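Local atomic coordinates of putative ABC transporter amino acid-binding protein (Sinorhizobium meliloti, PDB entry 2Q88), a protein that binds the compatible solute ectoine and probably delivers it to an ABC transporter for uptake in osmoprotection. Residues 150-155 with 159-164; 134-139 with 144-149; 95-100 with 238-243. One frame throughout, in Å; residues are numbered along the deposited sequence.

Overall arrangement
Interactions 1 and 2 follow one another along the chain: residues 134-139 with 144-149 turn helix 134-141 back to strand 149-151, and residues 150-155 with 159-164 carry that strand into helix 155-164. Their centres lie 14 Å apart, and they touch where V151 CG2 packs 3.8 Å from E136 OE1. Interaction 3, 95-100 with 238-243, closes a much longer loop that contains both; its centre is about 25 Å from each of theirs. The three differ in their distance from the bound ectoine. T134 in interaction 2 bonds to it directly, L97 of interaction 3 has its side chain about 7 Å away, and G155 of interaction 1 is about 10 Å away.

Interaction 1: residues 150-155 with 159-164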
loop_
_atom_site.group_PDB
_atom_site.type_symbol
_atom_site.label_atom_id
_atom_site.label_comp_id
_atom_site.label_asym_id
_atom_site.label_seq_id
_atom_site.Cartn_x
_atom_site.Cartn_y
_atom_site.Cartn_z
ATOM N N ILE A 150 -9.334 -4.809 14.769
ATOM C CA ILE A 150 -8.481 -5.936 15.087
ATOM C C ILE A 150 -7.310 -5.977 14.113
ATOM O O ILE A 150 -7.505 -6.047 12.906
ATOM C CB ILE A 150 -9.298 -7.260 14.990
ATOM C CG1 ILE A 150 -10.590 -7.209 15.837
ATOM C CG2 ILE A 150 -8.419 -8.491 15.265
ATOM C CD1 ILE A 150 -10.413 -6.837 17.318
ATOM N N VAL A 151 -6.091 -5.914 14.630
ATOM C CA VAL A 151 -4.923 -5.938 13.749
ATOM C C VAL A 151 -4.823 -7.312 13.084
ATOM O O VAL A 151 -4.964 -8.337 13.755
ATOM C CB VAL A 151 -3.638 -5.601 14.517
ATOM C CG1 VAL A 151 -2.412 -5.717 13.618
ATOM C CG2 VAL A 151 -3.737 -4.182 15.140
ATOM N N VAL A 152 -4.591 -7.324 11.770
ATOM C CA VAL A 152 -4.407 -8.563 10.993
ATOM C C VAL A 152 -3.060 -8.465 10.259
ATOM O O VAL A 152 -2.873 -7.536 9.473
ATOM C CB VAL A 152 -5.578 -8.760 9.975
ATOM C CG1 VAL A 152 -5.297 -9.918 9.011
ATOM C CG2 VAL A 152 -6.877 -9.010 10.706
ATOM N N PRO A 153 -2.132 -9.402 10.504
ATOM C CA PRO A 153 -0.793 -9.349 9.898
ATOM C C PRO A 153 -0.762 -9.441 8.365
ATOM O O PRO A 153 0.039 -8.748 7.723
ATOM C CB PRO A 153 -0.073 -10.557 10.520
ATOM C CG PRO A 153 -1.144 -11.456 10.969
ATOM C CD PRO A 153 -2.297 -10.589 11.356
ATOM N N ASP A 154 -1.602 -10.289 7.781
ATOM C CA ASP A 154 -1.617 -10.447 6.319
ATOM C C ASP A 154 -2.954 -10.966 5.788
ATOM O O ASP A 154 -3.838 -11.328 6.560
ATOM C CB ASP A 154 -0.480 -11.368 5.883
ATOM C CG ASP A 154 -0.473 -12.677 6.650
ATOM O OD1 ASP A 154 -1.388 -13.496 6.435
ATOM O OD2 ASP A 154 0.409 -12.967 7.486
ATOM N N GLY A 155 -3.077 -11.015 4.463
ATOM C CA GLY A 155 -4.335 -11.358 3.819
ATOM C C GLY A 155 -4.873 -12.745 4.122
ATOM O O GLY A 155 -6.060 -12.910 4.373
ATOM N N LEU A 159 -8.513 -13.543 5.998
ATOM C CA LEU A 159 -9.539 -14.434 5.470
ATOM C C LEU A 159 -9.864 -15.566 6.436
ATOM O O LEU A 159 -11.031 -15.895 6.640
ATOM C CB LEU A 159 -9.114 -14.996 4.115
ATOM C CG LEU A 159 -10.254 -15.239 3.129
ATOM C CD1 LEU A 159 -10.800 -13.922 2.603
ATOM C CD2 LEU A 159 -9.715 -16.065 1.999
ATOM N N LYS A 160 -8.834 -16.142 7.051
ATOM C CA LYS A 160 -9.032 -17.194 8.050
ATOM C C LYS A 160 -9.809 -16.691 9.273
ATOM O O LYS A 160 -10.689 -17.383 9.785
ATOM C CB LYS A 160 -7.676 -17.826 8.433
ATOM C CG LYS A 160 -7.755 -19.108 9.265
ATOM C CD LYS A 160 -8.507 -20.231 8.555
ATOM C CE LYS A 160 -8.571 -21.473 9.438
ATOM N NZ LYS A 160 -9.829 -22.233 9.206
ATOM N N MET A 161 -9.513 -15.470 9.719
ATOM C CA MET A 161 -10.252 -14.858 10.832
ATOM C C MET A 161 -11.716 -14.596 10.509
ATOM O O MET A 161 -12.581 -14.752 11.363
ATOM C CB MET A 161 -9.609 -13.542 11.237
ATOM C CG MET A 161 -8.701 -13.651 12.411
ATOM S SD MET A 161 -8.044 -12.024 12.784
ATOM C CE MET A 161 -6.300 -12.308 12.462
ATOM N N LEU A 162 -11.968 -14.171 9.274
ATOM C CA LEU A 162 -13.311 -13.936 8.756
ATOM C C LEU A 162 -14.078 -15.255 8.690
ATOM O O LEU A 162 -15.194 -15.355 9.185
ATOM C CB LEU A 162 -13.203 -13.337 7.352
ATOM C CG LEU A 162 -14.142 -12.266 6.807
ATOM C CD1 LEU A 162 -14.351 -12.537 5.333
ATOM C CD2 LEU A 162 -15.483 -12.184 7.549
ATOM N N GLN A 163 -13.465 -16.258 8.071
ATOM C CA GLN A 163 -14.022 -17.612 7.998
ATOM C C GLN A 163 -14.321 -18.215 9.381
ATOM O O GLN A 163 -15.366 -18.834 9.575
ATOM C CB GLN A 163 -13.070 -18.536 7.224
ATOM C CG GLN A 163 -12.931 -18.212 5.729
ATOM C CD GLN A 163 -11.743 -18.911 5.060
ATOM O OE1 GLN A 163 -10.884 -19.487 5.730
ATOM N NE2 GLN A 163 -11.699 -18.856 3.731
ATOM N N ASP A 164 -13.400 -18.034 10.326
ATOM C CA ASP A 164 -13.538 -18.551 11.692
ATOM C C ASP A 164 -14.545 -17.810 12.552
ATOM O O ASP A 164 -14.959 -18.325 13.591
ATOM C CB ASP A 164 -12.191 -18.522 12.417
ATOM C CG ASP A 164 -11.283 -19.648 11.993
ATOM O OD1 ASP A 164 -11.695 -20.452 11.127
ATOM O OD2 ASP A 164 -10.135 -19.808 12.465
#
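M161 is the chief apolar contributor between residues 150-155 and helix residues 159-164; its end meets V152 tip to tip. The methionine points from the helix toward the strand end. SD lies against V152 CG2, and the bend at chi3 (-116°) brings CE to the same methyl, with V152 CG2 3.8 Å from M161 CE. That branch stands anti to the valine's carbonyl carbon, while CG1 is anti to the backbone N (chi1 171°). I150 adds a looser touch through CG2, 4.3 Å from M161 SD. P153 CD lies 4.5 Å from M161 CE.

The polar link across the contact is helical: L159 N donates to G155 O at 3.0 Å, nearly straight at 165°. D154 is the N-cap, its OD1 accepting from S157 N in the first turn. On the helix surface K160 NZ forms a salt bridge with D164 OD1 at 3.2 Å, on the syn side of the carboxylate.

M161 also packs on R166 and I167 in the loop beyond the helix. Backbone bonds from I150 to I127 and A129, and from V152 to A129, place the chain beside parallel strand 127-129, from which it turns into helix 155-164.

Interaction 2: residues 134-139 with 144-149; sequences TEEKLA and VPRDRV. With 4CS ((4S)-2-methyl-1,4,5,6-tetrahydropyrimidine-4-carboxylic acid), chain F.
E136 and R146 meet in a salt bridge while, deeper in, A139 packs against V144 and V149. The tight part is apolar. A139 CB faces the second segment and lies 3.7 Å from V149 CG2, with V144 CG2 further off at 4.2 Å. The other branch of V149, CG1, which is anti to the backbone N, is 3.6 Å from E136 CG, so the valine straddles the two helix residues. A backbone bond from V144 N to A139 O, 3.0 Å, closes the turn after the helix, and A139 and V149 both also touch I127 of strand 127-129.

Toward solvent the contact is polar. R146 is exposed, and its chain bends at chi2 and chi3 to bring the guanidinium end-on to a single oxygen: NH2 reaches E136 OE1 at 2.8 Å and NH1 reaches it at 3.0 Å. OE1 lies in the guanidinium plane, yet the two planes are 77° apart. Both nitrogens approach from the same face of the carboxylate, NH1 from well above the plane and NH2 on the anti side, 28° out of it. NH2 also donates to V149 O at 2.9 Å, almost straight at 175°, which helps fix the rotation of the group. The buried carboxylate uses its other oxygen, OE2, to accept from G132 N before the helix.

At the N-terminal end of helix 134-141, T134 N donates to atom O of the ectoine carboxylate (4CS O) at 2.7 Å. A ligand carboxylate received by backbone N-H at a helix start is typical of the solute pocket of family 3 binding proteins.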
loop_
_atom_site.group_PDB
_atom_site.type_symbol
_atom_site.label_atom_id
_atom_site.label_comp_id
_atom_site.label_asym_id
_atom_site.label_seq_id
_atom_site.Cartn_x
_atom_site.Cartn_y
_atom_site.Cartn_z
ATOM N N THR A 134 -4.195 2.443 6.359
ATOM C CA THR A 134 -5.284 3.394 6.105
ATOM C C THR A 134 -6.640 2.877 6.542
ATOM O O THR A 134 -7.464 3.658 7.015
ATOM C CB THR A 134 -5.370 3.798 4.617
ATOM O OG1 THR A 134 -5.271 2.628 3.791
ATOM C CG2 THR A 134 -4.174 4.657 4.215
ATOM N N GLU A 135 -6.899 1.579 6.359
ATOM C CA GLU A 135 -8.214 1.025 6.730
ATOM C C GLU A 135 -8.436 1.103 8.224
ATOM O O GLU A 135 -9.522 1.465 8.674
ATOM C CB GLU A 135 -8.372 -0.428 6.281
ATOM C CG GLU A 135 -8.239 -0.607 4.785
ATOM C CD GLU A 135 -6.792 -0.611 4.346
ATOM O OE1 GLU A 135 -5.914 -0.781 5.215
ATOM O OE2 GLU A 135 -6.540 -0.438 3.136
ATOM N N GLU A 136 -7.404 0.755 8.989
ATOM C CA GLU A 136 -7.471 0.841 10.443
ATOM C C GLU A 136 -7.811 2.263 10.898
ATOM O O GLU A 136 -8.694 2.458 11.743
ATOM C CB GLU A 136 -6.158 0.363 11.068
ATOM C CG GLU A 136 -6.127 0.418 12.586
ATOM C CD GLU A 136 -4.740 0.206 13.152
ATOM O OE1 GLU A 136 -4.595 -0.679 14.025
ATOM O OE2 GLU A 136 -3.798 0.925 12.738
ATOM N N LYS A 137 -7.115 3.252 10.335
ATOM C CA LYS A 137 -7.373 4.660 10.663
ATOM C C LYS A 137 -8.789 5.100 10.268
ATOM O O LYS A 137 -9.440 5.826 11.010
ATOM C CB LYS A 137 -6.316 5.577 10.029
ATOM C CG LYS A 137 -6.441 7.063 10.418
ATOM C CD LYS A 137 -6.099 7.320 11.885
ATOM C CE LYS A 137 -6.313 8.792 12.257
ATOM N NZ LYS A 137 -5.886 9.079 13.649
ATOM N N LEU A 138 -9.266 4.655 9.108
ATOM C CA LEU A 138 -10.635 4.979 8.678
ATOM C C LEU A 138 -11.687 4.408 9.617
ATOM O O LEU A 138 -12.711 5.057 9.871
ATOM C CB LEU A 138 -10.903 4.503 7.246
ATOM C CG LEU A 138 -10.158 5.221 6.122
ATOM C CD1 LEU A 138 -10.317 4.463 4.815
ATOM C CD2 LEU A 138 -10.608 6.683 5.982
ATOM N N ALA A 139 -11.438 3.198 10.124
ATOM C CA ALA A 139 -12.337 2.569 11.108
ATOM C C ALA A 139 -12.364 3.384 12.391
ATOM O O ALA A 139 -13.431 3.736 12.886
ATOM C CB ALA A 139 -11.897 1.159 11.413
ATOM N N VAL A 144 -15.288 3.485 15.274
ATOM C CA VAL A 144 -15.146 2.102 15.746
ATOM C C VAL A 144 -14.126 2.135 16.886
ATOM O O VAL A 144 -13.005 2.621 16.692
ATOM C CB VAL A 144 -14.688 1.132 14.634
ATOM C CG1 VAL A 144 -14.682 -0.310 15.144
ATOM C CG2 VAL A 144 -15.583 1.264 13.413
ATOM N N PRO A 145 -14.522 1.669 18.073
ATOM C CA PRO A 145 -13.627 1.633 19.233
ATOM C C PRO A 145 -12.393 0.791 18.951
ATOM O O PRO A 145 -12.467 -0.154 18.164
ATOM C CB PRO A 145 -14.478 0.939 20.302
ATOM C CG PRO A 145 -15.870 1.165 19.881
ATOM C CD PRO A 145 -15.869 1.165 18.407
ATOM N N ARG A 146 -11.285 1.120 19.605
ATOM C CA ARG A 146 -10.008 0.427 19.391
ATOM C C ARG A 146 -10.145 -1.091 19.527
ATOM O O ARG A 146 -9.561 -1.840 18.747
ATOM C CB ARG A 146 -8.942 0.963 20.364
ATOM C CG ARG A 146 -7.584 0.282 20.287
ATOM C CD ARG A 146 -6.788 0.605 19.033
ATOM N NE ARG A 146 -7.003 -0.377 17.967
ATOM C CZ ARG A 146 -6.303 -0.406 16.836
ATOM N NH1 ARG A 146 -5.364 0.503 16.622
ATOM N NH2 ARG A 146 -6.543 -1.333 15.919
ATOM N N ASP A 147 -10.945 -1.539 20.493
ATOM C CA ASP A 147 -11.076 -2.972 20.753
ATOM C C ASP A 147 -11.911 -3.742 19.713
ATOM O O ASP A 147 -11.949 -4.974 19.740
ATOM C CB ASP A 147 -11.535 -3.246 22.193
ATOM C CG ASP A 147 -12.920 -2.685 22.505
ATOM O OD1 ASP A 147 -13.624 -2.173 21.607
ATOM O OD2 ASP A 147 -13.395 -2.710 23.660
ATOM N N ARG A 148 -12.548 -3.018 18.793
ATOM C CA ARG A 148 -13.266 -3.643 17.671
ATOM C C ARG A 148 -12.547 -3.460 16.336
ATOM O O ARG A 148 -13.040 -3.900 15.296
ATOM C CB ARG A 148 -14.699 -3.106 17.566
ATOM C CG ARG A 148 -15.551 -3.404 18.773
ATOM C CD ARG A 148 -17.026 -3.444 18.468
ATOM N NE ARG A 148 -17.696 -2.147 18.559
ATOM C CZ ARG A 148 -18.200 -1.461 17.531
ATOM N NH1 ARG A 148 -18.085 -1.907 16.280
ATOM N NH2 ARG A 148 -18.816 -0.305 17.756
ATOM N N VAL A 149 -11.387 -2.805 16.366
ATOM C CA VAL A 149 -10.505 -2.740 15.206
ATOM C C VAL A 149 -9.337 -3.683 15.477
ATOM O O VAL A 149 -8.494 -3.410 16.318
ATOM C CB VAL A 149 -10.014 -1.305 14.888
ATOM C CG1 VAL A 149 -9.155 -1.308 13.608
ATOM C CG2 VAL A 149 -11.184 -0.375 14.702
HETATM O O 4CS F . -1.947 2.028 4.832
HETATM C C 4CS F . -1.788 1.782 3.637
HETATM O OXT 4CS F . -1.060 2.506 2.947
HETATM C CA 4CS F . -2.511 0.602 2.999
HETATM C CB 4CS F . -2.560 -0.622 3.893
HETATM C CAD 4CS F . -3.343 -1.738 3.194
HETATM N NAG 4CS F . -2.733 -2.014 1.867
HETATM C CAI 4CS F . -2.042 -1.018 1.161
HETATM C CAA 4CS F . -1.406 -1.330 -0.204
HETATM N N 4CS F . -1.894 0.266 1.703
#

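Interaction 3: residues 95-100 with 238-243; sequences PILCDA and YGFSAK
The contact lies in the periplasmic binding protein fold, where the chain entering strand 98-106 runs beside the segment that leads into helix 242-246, close to the ectoine pocket. A CH-pi contact and two bridging waters join the segments, with no direct hydrogen bond between them.

L97 covers one face of the F240 ring. Its CD2 stands 4.0 Å from the ring centroid and 11° off the normal, a CH-pi contact almost over the centre. CB and CD1 lie toward the CE2-CZ end of the same face: CB is 3.7 Å from F240 CE2, and CD1 is near F240 CZ. CG of L97 is turned anti to its own carbonyl carbon (chi1 -53°), which lays the branched end along the ring. The ring meets the backbone at its edge as well, where C98 O lies in its plane, 3.4 Å from F240 CD2. F25, a pocket residue, packs edge-to-face with F240 and also touches L97, so this packing borders the ligand pocket. A37 of helix 37-48 touches both L97 and F240.

C98 is also tied by a disulfide to C202. S241 is the N-cap of helix 242-246, with OG accepting from A244 N.

Beside the ring, polar backbone groups of the two segments are linked through water. One water donates to C98 O and accepts from S241 N, bridging the two backbones near C98 O, the atom at the ring edge. The second makes three bonds: it gives its hydrogens to I96 O, at 2.7 Å, and to S241 O, at 3.0 Å, and takes one from C98 N, whose nitrogen lies 2.9 Å from the water oxygen.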
loop_
_atom_site.group_PDB
_atom_site.type_symbol
_atom_site.label_atom_id
_atom_site.label_comp_id
_atom_site.label_asym_id
_atom_site.label_seq_id
_atom_site.Cartn_x
_atom_site.Cartn_y
_atom_site.Cartn_z
ATOM N N PRO A 95 2.681 10.350 -7.594
ATOM C CA PRO A 95 1.805 9.189 -7.430
ATOM C C PRO A 95 2.110 8.041 -8.377
ATOM O O PRO A 95 2.537 8.257 -9.511
ATOM C CB PRO A 95 0.404 9.737 -7.711
ATOM C CG PRO A 95 0.516 11.212 -7.668
ATOM C CD PRO A 95 1.932 11.543 -8.023
ATOM N N ILE A 96 1.890 6.822 -7.893
ATOM C CA ILE A 96 2.163 5.615 -8.668
ATOM C C ILE A 96 0.968 4.671 -8.697
ATOM O O ILE A 96 0.394 4.432 -9.769
ATOM C CB ILE A 96 3.429 4.877 -8.126
ATOM C CG1 ILE A 96 4.662 5.783 -8.236
ATOM C CG2 ILE A 96 3.648 3.569 -8.900
ATOM C CD1 ILE A 96 5.935 5.259 -7.568
ATOM N N LEU A 97 0.608 4.123 -7.532
ATOM C CA LEU A 97 -0.466 3.120 -7.420
ATOM C C LEU A 97 -1.691 3.663 -6.695
ATOM O O LEU A 97 -1.628 4.011 -5.515
ATOM C CB LEU A 97 0.019 1.866 -6.699
ATOM C CG LEU A 97 1.286 1.171 -7.219
ATOM C CD1 LEU A 97 1.475 -0.131 -6.458
ATOM C CD2 LEU A 97 1.163 0.870 -8.708
ATOM N N CYS A 98 -2.800 3.714 -7.415
ATOM C CA CYS A 98 -4.055 4.260 -6.905
ATOM C C CYS A 98 -5.064 3.147 -6.674
ATOM O O CYS A 98 -5.140 2.215 -7.462
ATOM C CB CYS A 98 -4.615 5.270 -7.909
ATOM S SG CYS A 98 -3.547 6.703 -8.145
ATOM N N ASP A 99 -5.825 3.229 -5.583
ATOM C CA ASP A 99 -6.887 2.254 -5.332
ATOM C C ASP A 99 -7.911 2.735 -4.317
ATOM O O ASP A 99 -7.621 3.585 -3.467
ATOM C CB ASP A 99 -6.317 0.905 -4.867
ATOM C CG ASP A 99 -7.171 -0.283 -5.330
ATOM O OD1 ASP A 99 -8.086 -0.098 -6.164
ATOM O OD2 ASP A 99 -7.007 -1.444 -4.926
ATOM N N ALA A 100 -9.106 2.167 -4.424
ATOM C CA ALA A 100 -10.173 2.370 -3.459
ATOM C C ALA A 100 -10.065 1.284 -2.381
ATOM O O ALA A 100 -9.272 0.351 -2.515
ATOM C CB ALA A 100 -11.503 2.287 -4.168
ATOM N N TYR A 238 -1.142 -5.535 -13.390
ATOM C CA TYR A 238 -1.520 -5.819 -12.002
ATOM C C TYR A 238 -2.919 -5.307 -11.638
ATOM O O TYR A 238 -3.435 -5.601 -10.547
ATOM C CB TYR A 238 -0.500 -5.207 -11.043
ATOM C CG TYR A 238 0.832 -5.917 -11.005
ATOM C CD1 TYR A 238 0.965 -7.144 -10.363
ATOM C CD2 TYR A 238 1.965 -5.354 -11.593
ATOM C CE1 TYR A 238 2.182 -7.800 -10.306
ATOM C CE2 TYR A 238 3.203 -6.006 -11.535
ATOM C CZ TYR A 238 3.295 -7.232 -10.892
ATOM O OH TYR A 238 4.502 -7.905 -10.809
ATOM N N GLY A 239 -3.519 -4.524 -12.529
ATOM C CA GLY A 239 -4.903 -4.062 -12.344
ATOM C C GLY A 239 -5.036 -2.585 -12.039
ATOM O O GLY A 239 -6.154 -2.068 -11.901
ATOM N N PHE A 240 -3.900 -1.896 -11.959
ATOM C CA PHE A 240 -3.882 -0.471 -11.641
ATOM C C PHE A 240 -4.187 0.408 -12.854
ATOM O O PHE A 240 -4.037 -0.020 -13.994
ATOM C CB PHE A 240 -2.541 -0.096 -11.014
ATOM C CG PHE A 240 -2.327 -0.708 -9.668
ATOM C CD1 PHE A 240 -1.625 -1.903 -9.541
ATOM C CD2 PHE A 240 -2.838 -0.096 -8.523
ATOM C CE1 PHE A 240 -1.428 -2.482 -8.286
ATOM C CE2 PHE A 240 -2.648 -0.658 -7.274
ATOM C CZ PHE A 240 -1.945 -1.854 -7.152
ATOM N N SER A 241 -4.639 1.628 -12.602
ATOM C CA SER A 241 -4.897 2.585 -13.682
ATOM C C SER A 241 -3.783 3.622 -13.731
ATOM O O SER A 241 -3.542 4.329 -12.760
ATOM C CB SER A 241 -6.259 3.261 -13.495
ATOM O OG SER A 241 -6.398 4.374 -14.364
ATOM N N ALA A 242 -3.089 3.702 -14.860
ATOM C CA ALA A 242 -2.054 4.719 -15.027
ATOM C C ALA A 242 -2.676 6.105 -15.136
ATOM O O ALA A 242 -2.105 7.088 -14.664
ATOM C CB ALA A 242 -1.201 4.425 -16.243
ATOM N N LYS A 243 -3.849 6.173 -15.761
ATOM C CA LYS A 243 -4.620 7.410 -15.882
ATOM C C LYS A 243 -4.883 8.045 -14.504
ATOM O O LYS A 243 -4.639 9.234 -14.311
ATOM C CB LYS A 243 -5.929 7.112 -16.616
ATOM C CG LYS A 243 -6.688 8.314 -17.162
ATOM C CD LYS A 243 -8.098 7.864 -17.603
ATOM C CE LYS A 243 -9.008 9.013 -18.020
ATOM N NZ LYS A 243 -9.015 9.256 -19.499
HETATM O O HOH W 1 -2.162 3.598 -10.251
HETATM O O HOH W 2 -5.986 2.053 -9.975
#